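PDB 3HZ7: UPF0033 domain-containing protein from Desulfitobacterium hafniense, which is of unknown function but belongs to the TusA family, and so this N-terminal domain of a longer protein may act as a sulfur carrier. Local coordinates for residues A[45-49]-A[67-71]. Numbering follows the deposited sequence.
Sequences LQKMA and EVTIV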
ATOM      1  N   LEU A  45       3.135  -5.824  -0.648  1.00 21.94           N
ATOM      2  CA  LEU A  45       2.087  -4.858  -1.018  1.00 24.54           C
ATOM      3  C   LEU A  45       1.822  -4.867  -2.522  1.00 24.87           C
ATOM      4  O   LEU A  45       0.657  -4.821  -2.916  1.00 21.69           O
ATOM      5  CB  LEU A  45       2.470  -3.447  -0.524  1.00 17.39           C
ATOM      6  CG  LEU A  45       2.303  -3.205   0.986  1.00 18.02           C
ATOM      7  CD1 LEU A  45       3.123  -1.944   1.380  1.00 16.73           C
ATOM      8  CD2 LEU A  45       0.814  -3.039   1.334  1.00 25.34           C
ATOM      9  N   GLN A  46       2.871  -4.943  -3.372  1.00 29.41           N
ATOM     10  CA  GLN A  46       2.630  -4.970  -4.828  1.00 24.55           C
ATOM     11  C   GLN A  46       1.993  -6.268  -5.326  1.00 21.50           C
ATOM     12  O   GLN A  46       1.123  -6.268  -6.218  1.00 24.58           O
ATOM     13  CB  GLN A  46       3.917  -4.691  -5.622  1.00 29.03           C
ATOM     14  CG  GLN A  46       4.419  -3.273  -5.421  1.00 27.88           C
ATOM     15  CD  GLN A  46       5.319  -2.783  -6.527  1.00 32.67           C
ATOM     16  OE1 GLN A  46       6.393  -3.340  -6.782  1.00 29.26           O
ATOM     17  NE2 GLN A  46       4.883  -1.703  -7.184  1.00 21.29           N
ATOM     18  N   LYS A  47       2.396  -7.382  -4.741  1.00 28.12           N
ATOM     19  CA  LYS A  47       1.802  -8.689  -5.139  1.00 30.82           C
ATOM     20  C   LYS A  47       0.307  -8.696  -4.789  1.00 28.94           C
ATOM     21  O   LYS A  47      -0.537  -9.206  -5.556  1.00 26.65           O
ATOM     22  CB  LYS A  47       2.513  -9.847  -4.415  1.00 33.32           C
ATOM     23  CG  LYS A  47       4.074  -9.861  -4.640  1.00 35.40           C
ATOM     24  CD  LYS A  47       4.579 -11.270  -4.917  1.00 42.55           C
ATOM     25  CE  LYS A  47       6.098 -11.380  -5.039  1.00 51.35           C
ATOM     26  NZ  LYS A  47       6.809 -11.084  -3.748  1.00 52.36           N
HETATM   27  N   MSE A  48      -0.033  -8.110  -3.638  1.00 30.48           N
HETATM   28  CA  MSE A  48      -1.445  -8.026  -3.221  1.00 24.89           C
HETATM   29  C   MSE A  48      -2.169  -7.106  -4.156  1.00 28.66           C
HETATM   30  O   MSE A  48      -3.311  -7.383  -4.556  1.00 26.34           O
HETATM   31  CB  MSE A  48      -1.544  -7.518  -1.765  1.00 31.13           C
HETATM   32  CG  MSE A  48      -2.975  -7.306  -1.266  1.00 38.04           C
HETATM   33 SE   MSE A  48      -3.761  -5.502  -1.662  1.00 39.79          SE
HETATM   34  CE  MSE A  48      -2.664  -4.531  -0.413  1.00 15.10           C
ATOM     35  N   ALA A  49      -1.518  -5.999  -4.546  1.00 27.95           N
ATOM     36  CA  ALA A  49      -2.193  -5.060  -5.461  1.00 30.36           C
ATOM     37  C   ALA A  49      -2.436  -5.738  -6.838  1.00 30.79           C
ATOM     38  O   ALA A  49      -3.526  -5.635  -7.421  1.00 27.82           O
ATOM     39  CB  ALA A  49      -1.333  -3.774  -5.646  1.00 24.04           C
ATOM     40  N   GLU A  67       7.402   4.383   0.220  1.00 25.20           N
ATOM     41  CA  GLU A  67       5.992   4.691   0.063  1.00 19.06           C
ATOM     42  C   GLU A  67       5.459   3.909  -1.106  1.00 20.54           C
ATOM     43  O   GLU A  67       5.987   4.003  -2.202  1.00 18.91           O
ATOM     44  CB  GLU A  67       5.784   6.191  -0.131  1.00 33.50           C
ATOM     45  CG  GLU A  67       4.322   6.550  -0.139  1.00 37.37           C
ATOM     46  CD  GLU A  67       4.037   8.024   0.136  1.00 40.15           C
ATOM     47  OE1 GLU A  67       4.911   8.742   0.648  1.00 48.51           O
ATOM     48  OE2 GLU A  67       2.911   8.464  -0.139  1.00 46.52           O
ATOM     49  N   VAL A  68       4.437   3.082  -0.858  1.00 17.04           N
ATOM     50  CA  VAL A  68       3.818   2.278  -1.904  1.00 17.70           C
ATOM     51  C   VAL A  68       2.420   2.880  -2.106  1.00 21.60           C
ATOM     52  O   VAL A  68       1.602   2.959  -1.174  1.00 22.70           O
ATOM     53  CB  VAL A  68       3.708   0.769  -1.454  1.00 14.27           C
ATOM     54  CG1 VAL A  68       3.164  -0.109  -2.554  1.00 17.34           C
ATOM     55  CG2 VAL A  68       5.098   0.269  -1.019  1.00 20.49           C
ATOM     56  N   THR A  69       2.135   3.283  -3.322  1.00 18.71           N
ATOM     57  CA  THR A  69       0.841   3.886  -3.625  1.00 25.22           C
ATOM     58  C   THR A  69      -0.010   2.924  -4.451  1.00 30.74           C
ATOM     59  O   THR A  69       0.444   2.403  -5.496  1.00 27.05           O
ATOM     60  CB  THR A  69       1.078   5.215  -4.345  1.00 18.94           C
ATOM     61  OG1 THR A  69       1.902   6.024  -3.497  1.00 22.23           O
ATOM     62  CG2 THR A  69      -0.254   5.938  -4.647  1.00 24.25           C
ATOM     63  N   ILE A  70      -1.229   2.645  -3.972  1.00 23.64           N
ATOM     64  CA  ILE A  70      -2.090   1.718  -4.679  1.00 21.85           C
ATOM     65  C   ILE A  70      -3.336   2.430  -5.104  1.00 23.38           C
ATOM     66  O   ILE A  70      -4.014   3.074  -4.286  1.00 17.79           O
ATOM     67  CB  ILE A  70      -2.471   0.472  -3.784  1.00 18.97           C
ATOM     68  CG1 ILE A  70      -1.184  -0.138  -3.237  1.00 22.66           C
ATOM     69  CG2 ILE A  70      -3.384  -0.497  -4.583  1.00 13.71           C
ATOM     70  CD1 ILE A  70      -1.320  -1.386  -2.237  1.00 27.81           C
ATOM     71  N   VAL A  71      -3.668   2.270  -6.386  1.00 21.88           N
ATOM     72  CA  VAL A  71      -4.821   2.931  -6.961  1.00 24.44           C
ATOM     73  C   VAL A  71      -5.915   1.953  -7.371  1.00 31.64           C
ATOM     74  O   VAL A  71      -5.645   0.964  -8.056  1.00 31.97           O
ATOM     75  CB  VAL A  71      -4.431   3.772  -8.235  1.00 26.04           C
ATOM     76  CG1 VAL A  71      -5.665   4.441  -8.781  1.00 32.96           C
ATOM     77  CG2 VAL A  71      -3.389   4.816  -7.893  1.00 20.50           C
TER
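With axes 9.6 Å apart and only 6° between their directions, helix segment 45-49 runs parallel to strand segment 67-71, and the absence of hydrogen bonds between them leaves apolar packing to join the two. I70, in its mt rotamer, reaches both ends of the helical turn: CG2 lies 4.0 Å from A49 CB, while CD1 meets CE of M48 at 3.9 Å and the backbone O of L45 at 4.0 Å. M48, a selenomethionine, starts sideways, but its folded chi2 and chi3 (-87° and -71°) bring CE back to the strand. This is the two-layer alpha/beta sandwich of TusA-like proteins, helices 39-52 and 13-23 covering one face of a four-stranded mixed sheet; V15, A18 and L22 of helix 13-23 extend the same core. L45, in the mt rotamer, sets CD1 3.8 Å from CG2 of V68. Beside it Q46 grazes V68 with its aliphatic part (CG to CG1, 4.5 Å), which leaves NE2 to hydrogen-bond S56 on the neighbouring edge strand 55-60.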